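Local coordinates for SnoaL-like domain-containing protein (Methylibium petroleiphilum PM1, PDB 3G16), which is of unknown function but adopts the cystatin-like fold of the SnoaL-like, NTF2-clan proteins, in which a curved sheet wraps around helices, at residues P5-I16 and F110-R118; Y42-R53 and R134-Y142. All coordinates share one frame; numbering follows the deposited sequence. Where two conformers were deposited one is given.

Contact 1. Residues P5-I16 and F110-R118; sequences PTLSRAAMEKVI and FDRASGLIR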
loop_
_atom_site.group_PDB
_atom_site.type_symbol
_atom_site.label_atom_id
_atom_site.label_comp_id
_atom_site.label_asym_id
_atom_site.label_seq_id
_atom_site.Cartn_x
_atom_site.Cartn_y
_atom_site.Cartn_z
ATOM N N PRO A 5 3.577 -24.542 2.369
ATOM C CA PRO A 5 3.959 -24.545 0.930
ATOM C C PRO A 5 4.529 -23.214 0.459
ATOM O O PRO A 5 4.018 -22.157 0.831
ATOM C CB PRO A 5 2.613 -24.767 0.202
ATOM C CG PRO A 5 1.793 -25.520 1.258
ATOM C CD PRO A 5 2.165 -24.919 2.549
ATOM N N THR A 6 5.556 -23.285 -0.387
ATOM C CA THR A 6 6.051 -22.112 -1.083
ATOM C C THR A 6 5.312 -22.036 -2.412
ATOM O O THR A 6 5.448 -22.925 -3.260
ATOM C CB THR A 6 7.549 -22.206 -1.320
ATOM O OG1 THR A 6 8.180 -22.183 -0.050
ATOM C CG2 THR A 6 8.056 -21.029 -2.158
ATOM N N LEU A 7 4.518 -20.996 -2.540
ATOM C CA LEU A 7 3.850 -20.709 -3.802
ATOM C C LEU A 7 4.865 -20.045 -4.727
ATOM O O LEU A 7 5.660 -19.194 -4.274
ATOM C CB LEU A 7 2.688 -19.749 -3.622
ATOM C CG LEU A 7 1.619 -20.255 -2.683
ATOM C CD1 LEU A 7 0.489 -19.225 -2.541
ATOM C CD2 LEU A 7 1.030 -21.629 -3.095
ATOM N N SER A 8 4.858 -20.401 -6.006
ATOM C CA SER A 8 5.727 -19.723 -6.964
ATOM C C SER A 8 5.274 -18.300 -7.205
ATOM O O SER A 8 4.098 -17.944 -7.024
ATOM C CB SER A 8 5.749 -20.471 -8.298
ATOM O OG SER A 8 4.526 -20.313 -8.975
ATOM N N ARG A 9 6.193 -17.459 -7.646
ATOM C CA ARG A 9 5.817 -16.089 -7.972
ATOM C C ARG A 9 4.806 -16.092 -9.103
ATOM O O ARG A 9 3.846 -15.346 -9.066
ATOM C CB ARG A 9 7.016 -15.202 -8.334
ATOM C CG ARG A 9 7.704 -15.436 -9.665
ATOM C CD ARG A 9 8.638 -14.223 -10.013
ATOM N NE ARG A 9 9.075 -13.659 -8.754
ATOM C CZ ARG A 9 8.876 -12.425 -8.311
ATOM N NH1 ARG A 9 8.420 -11.439 -9.094
ATOM N NH2 ARG A 9 9.277 -12.179 -7.088
ATOM N N ALA A 10 5.009 -16.937 -10.104
ATOM C CA ALA A 10 4.089 -17.042 -11.240
ATOM C C ALA A 10 2.683 -17.414 -10.810
ATOM O O ALA A 10 1.709 -16.919 -11.351
ATOM C CB ALA A 10 4.598 -18.055 -12.265
ATOM N N ALA A 11 2.579 -18.346 -9.867
ATOM C CA ALA A 11 1.263 -18.762 -9.383
ATOM C C ALA A 11 0.514 -17.621 -8.743
ATOM O O ALA A 11 -0.688 -17.479 -8.910
ATOM C CB ALA A 11 1.447 -19.910 -8.418
HETATM N N MSE A 12 1.202 -16.840 -7.940
HETATM C CA MSE A 12 0.567 -15.693 -7.264
HETATM C C MSE A 12 0.189 -14.629 -8.265
HETATM O O MSE A 12 -0.908 -14.075 -8.226
HETATM C CB MSE A 12 1.485 -15.146 -6.164
HETATM C CG MSE A 12 1.474 -16.047 -4.946
HETATM SE SE MSE A 12 2.462 -15.246 -3.463
HETATM C CE MSE A 12 4.087 -15.720 -4.075
ATOM N N GLU A 13 1.068 -14.390 -9.231
ATOM C CA GLU A 13 0.756 -13.396 -10.250
ATOM C C GLU A 13 -0.474 -13.805 -11.044
ATOM O O GLU A 13 -1.308 -12.968 -11.359
ATOM C CB GLU A 13 1.928 -13.211 -11.210
ATOM C CG GLU A 13 1.664 -12.168 -12.227
ATOM C CD GLU A 13 2.867 -11.799 -13.049
ATOM O OE1 GLU A 13 3.988 -12.240 -12.686
ATOM O OE2 GLU A 13 2.689 -11.061 -14.055
ATOM N N LYS A 14 -0.590 -15.085 -11.379
ATOM C CA LYS A 14 -1.714 -15.584 -12.155
ATOM C C LYS A 14 -3.024 -15.378 -11.425
ATOM O O LYS A 14 -4.016 -14.943 -12.032
ATOM C CB LYS A 14 -1.511 -17.054 -12.549
ATOM C CG LYS A 14 -0.463 -17.201 -13.638
ATOM C CD LYS A 14 -0.021 -18.641 -13.859
ATOM C CE LYS A 14 1.258 -18.726 -14.675
ATOM N NZ LYS A 14 1.919 -19.955 -14.537
ATOM N N VAL A 15 -3.066 -15.690 -10.122
ATOM C CA VAL A 15 -4.296 -15.453 -9.382
ATOM C C VAL A 15 -4.656 -13.967 -9.312
ATOM O O VAL A 15 -5.816 -13.574 -9.515
ATOM C CB VAL A 15 -4.159 -16.024 -7.962
ATOM C CG1 VAL A 15 -5.347 -15.655 -7.064
ATOM C CG2 VAL A 15 -4.014 -17.558 -8.020
ATOM N N ILE A 16 -3.666 -13.114 -9.072
ATOM C CA ILE A 16 -3.916 -11.681 -8.994
ATOM C C ILE A 16 -4.438 -11.130 -10.320
ATOM O O ILE A 16 -5.431 -10.383 -10.357
ATOM C CB ILE A 16 -2.648 -10.965 -8.536
ATOM C CG1 ILE A 16 -2.472 -11.168 -7.028
ATOM C CG2 ILE A 16 -2.706 -9.452 -8.924
ATOM C CD1 ILE A 16 -1.058 -10.775 -6.485
ATOM N N PHE A 110 -1.703 -14.569 0.614
ATOM C CA PHE A 110 -2.140 -15.845 0.103
ATOM C C PHE A 110 -2.271 -16.877 1.195
ATOM O O PHE A 110 -1.536 -16.883 2.177
ATOM C CB PHE A 110 -1.165 -16.350 -0.966
ATOM C CG PHE A 110 -1.362 -15.674 -2.286
ATOM C CD1 PHE A 110 -0.812 -14.403 -2.516
ATOM C CD2 PHE A 110 -2.112 -16.241 -3.280
ATOM C CE1 PHE A 110 -1.019 -13.774 -3.718
ATOM C CE2 PHE A 110 -2.300 -15.601 -4.488
ATOM C CZ PHE A 110 -1.766 -14.378 -4.696
ATOM N N ASP A 111 -3.249 -17.739 0.986
ATOM C CA ASP A 111 -3.378 -19.007 1.722
ATOM C C ASP A 111 -2.458 -19.995 0.983
ATOM O O ASP A 111 -2.766 -20.428 -0.118
ATOM C CB ASP A 111 -4.814 -19.498 1.684
ATOM C CG ASP A 111 -4.990 -20.864 2.257
ATOM O OD1 ASP A 111 -4.489 -21.139 3.368
ATOM O OD2 ASP A 111 -5.604 -21.700 1.611
ATOM N N ARG A 112 -1.362 -20.361 1.619
ATOM C CA ARG A 112 -0.391 -21.287 1.004
ATOM C C ARG A 112 -0.987 -22.663 0.727
ATOM O O ARG A 112 -0.583 -23.306 -0.239
ATOM C CB ARG A 112 0.823 -21.448 1.880
ATOM C CG ARG A 112 1.647 -20.185 2.111
ATOM C CD ARG A 112 2.604 -20.424 3.266
ATOM N NE ARG A 112 3.484 -19.310 3.605
ATOM C CZ ARG A 112 4.693 -19.123 3.106
ATOM N NH1 ARG A 112 5.188 -19.922 2.178
ATOM N NH2 ARG A 112 5.453 -18.107 3.536
ATOM N N ALA A 113 -1.955 -23.078 1.547
ATOM C CA ALA A 113 -2.541 -24.407 1.451
ATOM C C ALA A 113 -3.441 -24.556 0.240
ATOM O O ALA A 113 -3.730 -25.696 -0.150
ATOM C CB ALA A 113 -3.321 -24.732 2.747
ATOM N N SER A 114 -3.898 -23.456 -0.366
ATOM C CA SER A 114 -4.748 -23.518 -1.547
ATOM C C SER A 114 -4.203 -22.747 -2.737
ATOM O O SER A 114 -4.630 -23.012 -3.857
ATOM C CB SER A 114 -6.170 -23.006 -1.223
ATOM O OG SER A 114 -6.141 -21.611 -0.962
ATOM N N GLY A 115 -3.323 -21.770 -2.519
ATOM C CA GLY A 115 -2.770 -20.950 -3.571
ATOM C C GLY A 115 -3.689 -19.813 -3.957
ATOM O O GLY A 115 -3.451 -19.119 -4.954
ATOM N N LEU A 116 -4.675 -19.524 -3.099
ATOM C CA LEU A 116 -5.649 -18.468 -3.357
ATOM C C LEU A 116 -5.510 -17.335 -2.348
ATOM O O LEU A 116 -4.852 -17.461 -1.346
ATOM C CB LEU A 116 -7.056 -19.040 -3.314
ATOM C CG LEU A 116 -7.195 -20.222 -4.276
ATOM C CD1 LEU A 116 -8.787 -20.671 -4.154
ATOM C CD2 LEU A 116 -6.953 -19.882 -5.784
ATOM N N ILE A 117 -6.121 -16.190 -2.654
ATOM C CA ILE A 117 -6.024 -15.001 -1.808
ATOM C C ILE A 117 -6.878 -15.183 -0.568
ATOM O O ILE A 117 -8.048 -15.579 -0.672
ATOM C CB ILE A 117 -6.467 -13.762 -2.580
ATOM C CG1 ILE A 117 -5.517 -13.506 -3.762
ATOM C CG2 ILE A 117 -6.469 -12.557 -1.654
ATOM C CD1 ILE A 117 -6.031 -12.486 -4.776
ATOM N N ARG A 118 -6.319 -14.858 0.588
ATOM C CA ARG A 118 -7.079 -14.927 1.857
ATOM C C ARG A 118 -7.422 -13.564 2.425
ATOM O O ARG A 118 -8.341 -13.458 3.203
ATOM C CB ARG A 118 -6.349 -15.785 2.910
ATOM C CG ARG A 118 -5.154 -15.161 3.494
ATOM C CD ARG A 118 -4.529 -16.068 4.541
ATOM N NE ARG A 118 -3.441 -15.417 5.219
ATOM C CZ ARG A 118 -2.589 -16.050 5.995
ATOM N NH1 ARG A 118 -2.680 -17.372 6.179
ATOM N NH2 ARG A 118 -1.631 -15.376 6.589
HETATM O O HOH W 1 7.911 -19.642 1.193
HETATM O O HOH W 2 -1.459 -19.369 -6.639
#
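Met-12 and Leu-7 close on Phe-110 where the first turns of helix 9-24 and the loop before it pack across the sheet of the cystatin-like fold, at the turn end of the hairpin formed by strands 100-111 and 116-124. Helix 9-16 crosses strand 116-118 at -73°, with the axes 8.8 Å apart. The centre of the contact is the Phe-110 ring. Selenomethionine Met-12 lays its CG over the middle of one face, 3.5 Å from the ring centroid, a CH-pi contact. This CG stands anti to the carbonyl carbon (chi1 -76°), which brings it over the ring; the bend at chi3 then leads the terminal methyl away from the hairpin, while SE stands obliquely beside the ring in a Met-aromatic contact, 3.5 Å from Phe-110 CD1. Val-15 CB and Ile-16 CG1 meet the ring at its edge, each 4.0 Å from their nearest carbons, Phe-110 CE2 and CZ. Leu-7 brings CD1 to within 3.7 Å of Phe-110 CB; both Leu-7 methyls rest on Gly-115 CA, CD2 also touching Arg-112 O. Val-15 sends CG1 past Ile-117, the two side chains running in opposite directions.

At the outer end the polar chemistry takes over. Arg-112, extended from CG to NE, passes its CB, CG and CD close by Pro-5 O and donates NH1 to it over 2.9 Å at 163°; the oxygen lies in the guanidinium plane, whereas the nitrogen sits above the carbonyl plane. A water links the same NH1 to Thr-6 OG1, and NH2 reaches Glu-83 O. A second water donates to Gly-115 O and, weakly, to Ala-11 O. Ser-8, the N-cap, accepts from Ala-11 N with its OG. The contact thus pairs an apolar interior around one ring with an arginine and two bridging waters that join the segments at its margin.

Contact 2. Residues Y42-R53 and R134-Y142; sequences YFPAGMYGGAFR and RLELGDFDY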
loop_
_atom_site.group_PDB
_atom_site.type_symbol
_atom_site.label_atom_id
_atom_site.label_comp_id
_atom_site.label_asym_id
_atom_site.label_seq_id
_atom_site.Cartn_x
_atom_site.Cartn_y
_atom_site.Cartn_z
ATOM N N TYR A 42 -10.228 -5.393 3.295
ATOM C CA TYR A 42 -10.280 -4.229 4.174
ATOM C C TYR A 42 -9.966 -2.992 3.365
ATOM O O TYR A 42 -9.210 -3.026 2.369
ATOM C CB TYR A 42 -9.271 -4.389 5.298
ATOM C CG TYR A 42 -9.516 -5.578 6.185
ATOM C CD1 TYR A 42 -10.358 -5.484 7.246
ATOM C CD2 TYR A 42 -8.921 -6.810 5.956
ATOM C CE1 TYR A 42 -10.625 -6.565 8.068
ATOM C CE2 TYR A 42 -9.170 -7.902 6.774
ATOM C CZ TYR A 42 -10.017 -7.779 7.835
ATOM O OH TYR A 42 -10.266 -8.865 8.680
ATOM N N PHE A 43 -10.470 -1.871 3.892
ATOM C CA PHE A 43 -10.354 -0.550 3.269
ATOM C C PHE A 43 -10.137 0.482 4.352
ATOM O O PHE A 43 -10.385 0.208 5.506
ATOM C CB PHE A 43 -11.665 -0.184 2.515
ATOM C CG PHE A 43 -12.057 -1.184 1.502
ATOM C CD1 PHE A 43 -11.544 -1.130 0.243
ATOM C CD2 PHE A 43 -12.964 -2.185 1.819
ATOM C CE1 PHE A 43 -11.901 -2.049 -0.722
ATOM C CE2 PHE A 43 -13.338 -3.118 0.864
ATOM C CZ PHE A 43 -12.816 -3.073 -0.401
ATOM N N PRO A 44 -9.737 1.687 3.939
ATOM C CA PRO A 44 -9.698 2.724 4.971
ATOM C C PRO A 44 -11.005 2.817 5.745
ATOM O O PRO A 44 -12.095 2.691 5.137
ATOM C CB PRO A 44 -9.415 3.983 4.148
ATOM C CG PRO A 44 -8.680 3.522 2.983
ATOM C CD PRO A 44 -9.285 2.170 2.632
ATOM N N ALA A 45 -10.953 3.100 7.039
ATOM C CA ALA A 45 -12.191 3.244 7.827
ATOM C C ALA A 45 -12.969 4.410 7.186
ATOM O O ALA A 45 -12.386 5.426 6.732
ATOM C CB ALA A 45 -11.932 3.502 9.302
ATOM N N GLY A 46 -14.262 4.210 7.064
ATOM C CA GLY A 46 -15.149 5.187 6.464
ATOM C C GLY A 46 -15.539 4.823 5.062
ATOM O O GLY A 46 -16.456 5.445 4.498
HETATM N N MSE A 47 -14.907 3.795 4.507
HETATM C CA MSE A 47 -15.178 3.381 3.149
HETATM C C MSE A 47 -16.028 2.130 3.055
HETATM O O MSE A 47 -15.747 1.140 3.722
HETATM C CB MSE A 47 -13.888 3.080 2.390
HETATM C CG MSE A 47 -12.985 4.248 2.134
HETATM SE SE MSE A 47 -13.839 5.705 1.160
HETATM C CE MSE A 47 -14.278 4.790 -0.281
ATOM N N TYR A 48 -17.064 2.238 2.218
ATOM C CA TYR A 48 -17.889 1.121 1.798
ATOM C C TYR A 48 -18.551 0.462 2.988
ATOM O O TYR A 48 -18.856 -0.735 2.937
ATOM C CB TYR A 48 -17.082 0.125 0.926
ATOM C CG TYR A 48 -16.365 0.714 -0.284
ATOM C CD1 TYR A 48 -16.930 1.750 -1.044
ATOM C CD2 TYR A 48 -15.097 0.250 -0.677
ATOM C CE1 TYR A 48 -16.271 2.289 -2.139
ATOM C CE2 TYR A 48 -14.444 0.793 -1.792
ATOM C CZ TYR A 48 -15.026 1.796 -2.519
ATOM O OH TYR A 48 -14.384 2.363 -3.627
ATOM N N GLY A 49 -18.773 1.217 4.050
ATOM C CA GLY A 49 -19.393 0.753 5.279
ATOM C C GLY A 49 -18.635 -0.222 6.128
ATOM O O GLY A 49 -19.125 -0.687 7.129
ATOM N N GLY A 50 -17.371 -0.497 5.754
ATOM C CA GLY A 50 -16.563 -1.461 6.463
ATOM C C GLY A 50 -15.989 -2.499 5.502
ATOM O O GLY A 50 -15.967 -2.310 4.306
ATOM N N ALA A 51 -15.502 -3.576 6.094
ATOM C CA ALA A 51 -14.819 -4.623 5.306
ATOM C C ALA A 51 -15.820 -5.381 4.463
ATOM O O ALA A 51 -17.051 -5.377 4.707
ATOM C CB ALA A 51 -14.138 -5.627 6.262
ATOM N N PHE A 52 -15.289 -6.062 3.456
ATOM C CA PHE A 52 -16.079 -6.990 2.614
ATOM C C PHE A 52 -15.781 -8.403 3.131
ATOM O O PHE A 52 -14.650 -8.917 3.012
ATOM C CB PHE A 52 -15.737 -6.893 1.134
ATOM C CG PHE A 52 -16.033 -5.582 0.466
ATOM C CD1 PHE A 52 -16.779 -4.588 1.080
ATOM C CD2 PHE A 52 -15.675 -5.418 -0.854
ATOM C CE1 PHE A 52 -17.094 -3.431 0.398
ATOM C CE2 PHE A 52 -16.001 -4.261 -1.528
ATOM C CZ PHE A 52 -16.715 -3.266 -0.918
ATOM N N ARG A 53 -16.768 -9.045 3.700
ATOM C CA ARG A 53 -16.574 -10.334 4.364
ATOM C C ARG A 53 -16.978 -11.507 3.500
ATOM O O ARG A 53 -18.171 -11.776 3.321
ATOM C CB ARG A 53 -17.375 -10.372 5.643
ATOM C CG ARG A 53 -17.017 -9.308 6.654
ATOM C CD ARG A 53 -18.162 -9.204 7.695
ATOM N NE ARG A 53 -17.885 -8.260 8.785
ATOM C CZ ARG A 53 -18.008 -6.953 8.676
ATOM N NH1 ARG A 53 -18.495 -6.354 7.551
ATOM N NH2 ARG A 53 -17.705 -6.256 9.788
ATOM N N ARG A 134 -7.720 8.331 14.551
ATOM C CA ARG A 134 -7.135 7.096 14.080
ATOM C C ARG A 134 -7.547 6.849 12.644
ATOM O O ARG A 134 -8.715 6.546 12.361
ATOM C CB ARG A 134 -7.561 5.898 14.940
ATOM C CG ARG A 134 -7.372 6.079 16.475
ATOM C CD ARG A 134 -7.661 4.751 17.273
ATOM N NE ARG A 134 -6.738 3.693 16.880
ATOM C CZ ARG A 134 -5.547 3.473 17.429
ATOM N NH1 ARG A 134 -5.101 4.157 18.487
ATOM N NH2 ARG A 134 -4.812 2.505 16.907
ATOM N N LEU A 135 -6.617 6.951 11.752
ATOM C CA LEU A 135 -6.818 6.692 10.333
ATOM C C LEU A 135 -6.226 5.310 10.054
ATOM O O LEU A 135 -5.020 5.166 9.882
ATOM C CB LEU A 135 -6.171 7.812 9.524
ATOM C CG LEU A 135 -6.902 9.152 9.557
ATOM C CD1 LEU A 135 -6.067 10.255 8.956
ATOM C CD2 LEU A 135 -8.252 8.992 8.821
ATOM N N GLU A 136 -7.070 4.283 10.052
ATOM C CA GLU A 136 -6.643 2.928 9.933
ATOM C C GLU A 136 -7.727 2.126 9.199
ATOM O O GLU A 136 -8.733 2.706 8.828
ATOM C CB GLU A 136 -6.271 2.337 11.295
ATOM C CG GLU A 136 -7.368 2.298 12.277
ATOM C CD GLU A 136 -6.901 1.995 13.725
ATOM O OE1 GLU A 136 -5.692 1.878 13.995
ATOM O OE2 GLU A 136 -7.778 1.924 14.645
ATOM N N LEU A 137 -7.501 0.841 8.942
ATOM C CA LEU A 137 -8.464 0.040 8.201
ATOM C C LEU A 137 -9.689 -0.238 9.030
ATOM O O LEU A 137 -9.612 -0.565 10.202
ATOM C CB LEU A 137 -7.829 -1.262 7.814
ATOM C CG LEU A 137 -6.622 -1.206 6.891
ATOM C CD1 LEU A 137 -5.910 -2.566 6.887
ATOM C CD2 LEU A 137 -6.997 -0.687 5.455
ATOM N N GLY A 138 -10.844 -0.115 8.374
ATOM C CA GLY A 138 -12.108 -0.439 9.010
ATOM C C GLY A 138 -12.250 -1.927 9.286
ATOM O O GLY A 138 -11.959 -2.780 8.445
ATOM N N ASP A 139 -12.715 -2.240 10.481
ATOM C CA ASP A 139 -12.984 -3.613 10.906
ATOM C C ASP A 139 -11.768 -4.525 11.106
ATOM O O ASP A 139 -11.935 -5.727 11.373
ATOM C CB ASP A 139 -14.010 -4.314 9.993
ATOM C CG ASP A 139 -15.377 -3.657 10.031
ATOM O OD1 ASP A 139 -16.020 -3.649 11.081
ATOM O OD2 ASP A 139 -15.810 -3.167 8.969
ATOM N N PHE A 140 -10.578 -3.985 10.934
ATOM C CA PHE A 140 -9.364 -4.816 11.047
ATOM C C PHE A 140 -8.983 -4.962 12.519
ATOM O O PHE A 140 -8.917 -3.947 13.253
ATOM C CB PHE A 140 -8.247 -4.208 10.225
ATOM C CG PHE A 140 -7.037 -5.065 10.151
ATOM C CD1 PHE A 140 -6.979 -6.072 9.215
ATOM C CD2 PHE A 140 -5.991 -4.908 11.029
ATOM C CE1 PHE A 140 -5.908 -6.902 9.156
ATOM C CE2 PHE A 140 -4.899 -5.731 10.959
ATOM C CZ PHE A 140 -4.871 -6.766 10.016
ATOM N N ASP A 141 -8.767 -6.201 12.961
ATOM C CA ASP A 141 -8.468 -6.462 14.366
ATOM C C ASP A 141 -6.990 -6.236 14.647
ATOM O O ASP A 141 -6.205 -7.163 14.813
ATOM C CB ASP A 141 -8.876 -7.900 14.668
ATOM C CG ASP A 141 -8.622 -8.303 16.101
ATOM O OD1 ASP A 141 -8.454 -7.399 16.951
ATOM O OD2 ASP A 141 -8.512 -9.555 16.289
ATOM N N TYR A 142 -6.603 -4.972 14.691
ATOM C CA TYR A 142 -5.200 -4.665 14.937
ATOM C C TYR A 142 -4.632 -5.320 16.198
ATOM O O TYR A 142 -3.560 -5.862 16.173
ATOM C CB TYR A 142 -4.989 -3.141 15.000
ATOM C CG TYR A 142 -5.069 -2.471 13.642
ATOM C CD1 TYR A 142 -3.998 -2.561 12.771
ATOM C CD2 TYR A 142 -6.218 -1.827 13.185
ATOM C CE1 TYR A 142 -4.044 -2.008 11.496
ATOM C CE2 TYR A 142 -6.254 -1.266 11.907
ATOM C CZ TYR A 142 -5.170 -1.380 11.072
ATOM O OH TYR A 142 -5.215 -0.812 9.820
HETATM O O HOH W 3 -9.487 -8.482 11.357
HETATM O O HOH W 4 -12.564 -2.229 5.793
#
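Asp-139 reaches across to the 42-53 loop with both carboxylate oxygens: OD2 accepts from Ala-51 N at 2.9 Å, met on its anti side, while OD1 forms a longer salt bridge of 3.4 Å with Arg-53 NH2. The guanidinium and carboxylate planes are turned 67° apart, and NH2 alone of the Arg-53 nitrogens comes within contact distance of OD1. Two backbone bonds flank the single bridge of Pro-44 with Leu-137: Gly-138 N to Phe-43 O and Ala-45 N to Glu-136 O, both 2.9 Å. The Glu-136 side chain turns away to Arg-134 and to Arg-103 of the second subunit.

Beyond these bonds lies an edge-to-face pair. Phe-140, its CG anti to the backbone N (chi1 -173°), points its edge at the face of Tyr-42, planes at 83°, with Phe-140 CD1 over the ring centre, 3.7 Å from Tyr-42 CZ. Gly-138 O meets the Tyr-42 ring at its edge, and a water joins Tyr-42 OH to Asp-141 N. Leu-137 CD2 covers the Phe-43 carbonyl, 3.5 Å from Phe-43 O. Leu-137 to Phe-140 form a type II turn. Backbone pairing probably fixes the path of 134-142, while Asp-139 and Phe-140 hold this turn against the ends of strands 52-53 and 39-42.

Both contacts reach one six-stranded mixed sheet, but on opposite sides of the chain's centre, about 24 Å apart between their centres and about 7 Å between nearest atoms, without touching. Along the chain their segments alternate: 5-16, 42-53, 110-118, 134-142. Strand 116-124 starts in contact 1 and pairs with strand 39-42, which leads into contact 2, while strand 134-135 follows it in sequence. Contact 1 thus fastens the N-terminal helix, and contact 2 fastens the segment after the last long strand; Arg-134 and Leu-135 pair with a strand of the second subunit, so the sheet runs on across the interface. Together they show regions near both ends of the chain held to one sheet.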